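Local structure of peptidoglycan-recognition protein SA (Drosophila melanogaster, 1SXR) at residues Gly96-Tyr100 with Gly101-Ile105; Leu119-Asp122 with Ala123-Gln126. The protein binds peptidoglycan of Gram-positive bacteria and thereby activates the Toll pathway of Drosophila innate immunity. All coordinates share one frame; numbering follows the deposited sequence.

Contact 1. Residues Gly96-Tyr100 with Gly101-Ile105. With SO4 (sulfate ion), chain C.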
loop_
_atom_site.group_PDB
_atom_site.type_symbol
_atom_site.label_atom_id
_atom_site.label_comp_id
_atom_site.label_asym_id
_atom_site.label_seq_id
_atom_site.Cartn_x
_atom_site.Cartn_y
_atom_site.Cartn_z
ATOM N N GLY A 96 8.851 -3.708 2.158
ATOM C CA GLY A 96 8.068 -3.156 3.262
ATOM C C GLY A 96 7.768 -4.246 4.288
ATOM O O GLY A 96 8.491 -5.254 4.359
ATOM N N ALA A 97 6.709 -4.051 5.087
ATOM C CA ALA A 97 6.371 -4.982 6.180
ATOM C C ALA A 97 4.841 -5.137 6.293
ATOM O O ALA A 97 4.312 -5.396 7.388
ATOM C CB ALA A 97 6.946 -4.467 7.483
ATOM N N HIS A 98 4.144 -5.000 5.165
ATOM C CA HIS A 98 2.674 -5.014 5.151
ATOM C C HIS A 98 2.038 -6.395 5.048
ATOM O O HIS A 98 0.903 -6.559 5.510
ATOM C CB HIS A 98 2.168 -4.167 3.981
ATOM C CG HIS A 98 2.860 -4.508 2.706
ATOM N ND1 HIS A 98 2.462 -5.556 1.895
ATOM C CD2 HIS A 98 4.011 -4.025 2.172
ATOM C CE1 HIS A 98 3.326 -5.678 0.898
ATOM N NE2 HIS A 98 4.261 -4.749 1.033
ATOM N N THR A 99 2.714 -7.373 4.438
ATOM C CA THR A 99 2.089 -8.659 4.159
ATOM C C THR A 99 3.119 -9.761 4.182
ATOM O O THR A 99 3.860 -9.897 3.207
ATOM C CB THR A 99 1.507 -8.655 2.747
ATOM O OG1 THR A 99 0.699 -7.487 2.567
ATOM C CG2 THR A 99 0.535 -9.834 2.546
ATOM N N TYR A 100 3.143 -10.565 5.248
ATOM C CA TYR A 100 4.076 -11.678 5.292
ATOM C C TYR A 100 3.997 -12.536 4.028
ATOM O O TYR A 100 2.902 -12.933 3.579
ATOM C CB TYR A 100 3.814 -12.569 6.524
ATOM C CG TYR A 100 4.488 -13.926 6.364
ATOM C CD1 TYR A 100 5.836 -14.045 6.542
ATOM C CD2 TYR A 100 3.765 -15.067 5.990
ATOM C CE1 TYR A 100 6.487 -15.246 6.361
ATOM C CE2 TYR A 100 4.410 -16.304 5.806
ATOM C CZ TYR A 100 5.782 -16.376 5.999
ATOM O OH TYR A 100 6.463 -17.586 5.831
ATOM N N GLY A 101 5.165 -12.796 3.432
ATOM C CA GLY A 101 5.226 -13.628 2.227
ATOM C C GLY A 101 5.153 -12.822 0.946
ATOM O O GLY A 101 5.462 -13.331 -0.158
ATOM N N TYR A 102 4.731 -11.566 1.090
ATOM C CA TYR A 102 4.565 -10.668 -0.057
ATOM C C TYR A 102 5.275 -9.340 0.111
ATOM O O TYR A 102 4.981 -8.380 -0.603
ATOM C CB TYR A 102 3.070 -10.470 -0.409
ATOM C CG TYR A 102 2.487 -11.703 -1.100
ATOM C CD1 TYR A 102 2.484 -11.806 -2.474
ATOM C CD2 TYR A 102 2.003 -12.759 -0.359
ATOM C CE1 TYR A 102 1.994 -12.952 -3.093
ATOM C CE2 TYR A 102 1.492 -13.907 -0.958
ATOM C CZ TYR A 102 1.497 -13.972 -2.340
ATOM O OH TYR A 102 1.007 -15.074 -2.987
ATOM N N ASN A 103 6.209 -9.255 1.059
ATOM C CA ASN A 103 6.960 -8.030 1.242
ATOM C C ASN A 103 8.124 -7.920 0.261
ATOM O O ASN A 103 8.245 -6.904 -0.429
ATOM C CB ASN A 103 7.475 -7.929 2.671
ATOM C CG ASN A 103 6.351 -7.799 3.675
ATOM O OD1 ASN A 103 5.441 -6.998 3.488
ATOM N ND2 ASN A 103 6.428 -8.557 4.765
ATOM N N ALA A 104 8.959 -8.962 0.165
ATOM C CA ALA A 104 10.048 -8.948 -0.809
ATOM C C ALA A 104 9.513 -8.926 -2.245
ATOM O O ALA A 104 10.102 -8.285 -3.110
ATOM C CB ALA A 104 10.955 -10.165 -0.616
ATOM N N ILE A 105 8.415 -9.637 -2.496
ATOM C CA ILE A 105 7.928 -9.811 -3.890
ATOM C C ILE A 105 6.684 -8.987 -4.270
ATOM O O ILE A 105 6.185 -9.086 -5.395
ATOM C CB ILE A 105 7.675 -11.304 -4.217
ATOM C CG1 ILE A 105 6.518 -11.824 -3.369
ATOM C CG2 ILE A 105 8.976 -12.114 -4.071
ATOM C CD1 ILE A 105 6.049 -13.271 -3.689
HETATM S S SO4 C . 8.690 -11.615 3.082
HETATM O O1 SO4 C . 7.824 -11.425 1.930
HETATM O O2 SO4 C . 7.986 -11.230 4.279
HETATM O O3 SO4 C . 9.826 -10.738 2.992
HETATM O O4 SO4 C . 9.030 -13.013 3.189
HETATM O O HOH W 1 6.956 -4.489 0.120
HETATM O O HOH W 2 4.964 -8.744 7.403
#

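Contact 2. Residues Leu119-Asp122 with Ala123-Gln126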
loop_
_atom_site.group_PDB
_atom_site.type_symbol
_atom_site.label_atom_id
_atom_site.label_comp_id
_atom_site.label_asym_id
_atom_site.label_seq_id
_atom_site.Cartn_x
_atom_site.Cartn_y
_atom_site.Cartn_z
ATOM N N LEU A 119 -16.624 2.408 0.633
ATOM C CA LEU A 119 -15.491 2.461 -0.283
ATOM C C LEU A 119 -14.680 3.723 -0.060
ATOM O O LEU A 119 -15.201 4.727 0.447
ATOM C CB LEU A 119 -15.982 2.457 -1.733
ATOM C CG LEU A 119 -16.524 1.169 -2.328
ATOM C CD1 LEU A 119 -16.965 1.451 -3.752
ATOM C CD2 LEU A 119 -15.457 0.082 -2.301
ATOM N N PRO A 120 -13.404 3.698 -0.452
ATOM C CA PRO A 120 -12.640 4.937 -0.562
ATOM C C PRO A 120 -13.317 5.879 -1.556
ATOM O O PRO A 120 -14.140 5.432 -2.371
ATOM C CB PRO A 120 -11.284 4.471 -1.111
ATOM C CG PRO A 120 -11.183 3.037 -0.640
ATOM C CD PRO A 120 -12.609 2.509 -0.812
ATOM N N SER A 121 -12.941 7.147 -1.508
ATOM C CA SER A 121 -13.481 8.153 -2.443
ATOM C C SER A 121 -13.184 7.796 -3.895
ATOM O O SER A 121 -12.257 7.039 -4.190
ATOM C CB SER A 121 -12.863 9.506 -2.154
ATOM O OG SER A 121 -11.495 9.528 -2.562
ATOM N N ASP A 122 -13.948 8.358 -4.824
ATOM C CA ASP A 122 -13.650 8.121 -6.222
ATOM C C ASP A 122 -12.228 8.553 -6.547
ATOM O O ASP A 122 -11.525 7.881 -7.319
ATOM C CB ASP A 122 -14.623 8.903 -7.108
ATOM C CG ASP A 122 -15.992 8.257 -7.198
ATOM O OD1 ASP A 122 -16.192 7.141 -6.671
ATOM O OD2 ASP A 122 -16.931 8.815 -7.787
ATOM N N ALA A 123 -11.805 9.671 -5.952
ATOM C CA ALA A 123 -10.464 10.200 -6.203
ATOM C C ALA A 123 -9.407 9.196 -5.735
ATOM O O ALA A 123 -8.424 8.964 -6.425
ATOM C CB ALA A 123 -10.288 11.520 -5.514
ATOM N N ALA A 124 -9.643 8.579 -4.582
ATOM C CA ALA A 124 -8.671 7.593 -4.066
ATOM C C ALA A 124 -8.590 6.362 -4.952
ATOM O O ALA A 124 -7.503 5.886 -5.278
ATOM C CB ALA A 124 -8.981 7.218 -2.600
ATOM N N LEU A 125 -9.744 5.848 -5.366
ATOM C CA LEU A 125 -9.773 4.679 -6.237
ATOM C C LEU A 125 -9.086 4.970 -7.573
ATOM O O LEU A 125 -8.319 4.157 -8.054
ATOM C CB LEU A 125 -11.214 4.192 -6.450
ATOM C CG LEU A 125 -11.920 3.704 -5.187
ATOM C CD1 LEU A 125 -13.410 3.439 -5.420
ATOM C CD2 LEU A 125 -11.245 2.425 -4.672
ATOM N N GLN A 126 -9.343 6.136 -8.158
ATOM C CA GLN A 126 -8.717 6.463 -9.434
ATOM C C GLN A 126 -7.208 6.646 -9.260
ATOM O O GLN A 126 -6.415 6.263 -10.136
ATOM C CB GLN A 126 -9.357 7.710 -10.054
ATOM C CG GLN A 126 -8.849 8.011 -11.451
ATOM C CD GLN A 126 -9.201 6.913 -12.445
ATOM O OE1 GLN A 126 -10.364 6.521 -12.561
ATOM N NE2 GLN A 126 -8.199 6.429 -13.176
#

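Contact 1. Residues Gly96-Tyr100 with Gly101-Ile105
One face of the His98 imidazole carries Asn103 OD1, poised 3.4 Å above the plane over its centre, with the amide and ring planes almost perpendicular (85°). At the ring's edge and in its plane, ND1 shares a hydrogen bond with Thr99 OG1 (2.7 Å), a hydroxyl also bonded to His41 NE2; NE2 meets a water that bridges to Gly96 N and Asn103 O. The Tyr100 phenol lies face-on to the next residue: Gly101 CA makes a CH-pi contact 4.2 Å from the ring centroid, while Tyr102 offers its edge to Tyr100 O. With Asn103 CG anti to its carbonyl carbon (chi1 -65°), the amide turns back to the chain before it, and OD1 receives Thr99 N at 2.9 Å in a nearly straight bond (174°). ND2 donates to SO4 O2 and to a second water. The same sulfate, probably from the crystallisation liquor, takes Asn103 N (2.8 Å to O1) and Ala104 N. Replacing Asn103 with an alanine would probably leave Thr99 N without its acceptor and take away the oxygen that lies over the His98 ring. Tyr102 N closes on Thr99 O (2.8 Å), forming a type II beta turn whose first amide, Thr99 N, is gripped by the Asn103 side chain; it lies in the loop before strand 106-111, near Thr156, a probable peptidoglycan-contacting site of this amidase-type fold.

Contact 2. Residues Leu119-Asp122 with Ala123-Gln126
Pro120 and Leu125 meet with their side chains crossing at about a right angle, the leucine's CD2 methyl set against the pyrrolidine ring at 4.1 Å from Pro120 CG and about as far from its CB and CD. The other branch of the leucine is turned to the backbone: CD1 comes to 3.7 Å from Pro120 O and, more loosely, meets the CD1 methyl of Leu119. Leu125 CG stands anti to the carbonyl carbon (chi1 -64°), which sends the two methyls back along the chain toward the residues that lead into the helix. On the proline's CB lies the methyl of Ala124, 3.9 Å away from CB to CB, and Phe111 of strand 106-111 touches all three of Pro120, Ala124 and Leu125. Helix 122-137 begins here, with Ser121 as its N-cap. Its hydroxyl, held between the backbone N and the carbonyl carbon (chi1 72°), swings over the first turn and accepts Ala124 N at 2.9 Å from OG, with an N-H...O angle of 155°. This is the classic serine cap, occupying an amide that has no helical carbonyl before it. The same OG is also hydrogen-bonded to Asn82 O, which ties the helix start to the loop after strand 78-80. Regular helical bonding begins at once: Leu125 N donates to Ser121 O at 3.0 Å, and Gln126 N reaches Asp122 O (2.9 Å). An acidic residue in the first turn, as Asp122 is, is likely to suit the helix dipole. Gln126 NE2 is hydrogen-bonded to Asp130 OD1, one turn further along the helix.

Overall arrangement
The two contacts lie on opposite sides of the chain's centre, their own centres 24 Å apart and their nearest atoms about 16 Å apart, so they do not touch. Along the chain they come in series: contact 1 is in the loop that enters strand 106-111, and contact 2 follows in the loop and first turn of helix 122-137, after that strand has ended. Strand 106-111, in the mixed sheet between 78-80 and 35-42, and the loop after it link them along the chain. Contact 1 is near the side that carries the probable peptidoglycan-contacting Thr156, whereas contact 2 is far from Thr156 and packs the start of helix 122-137 against the sheet.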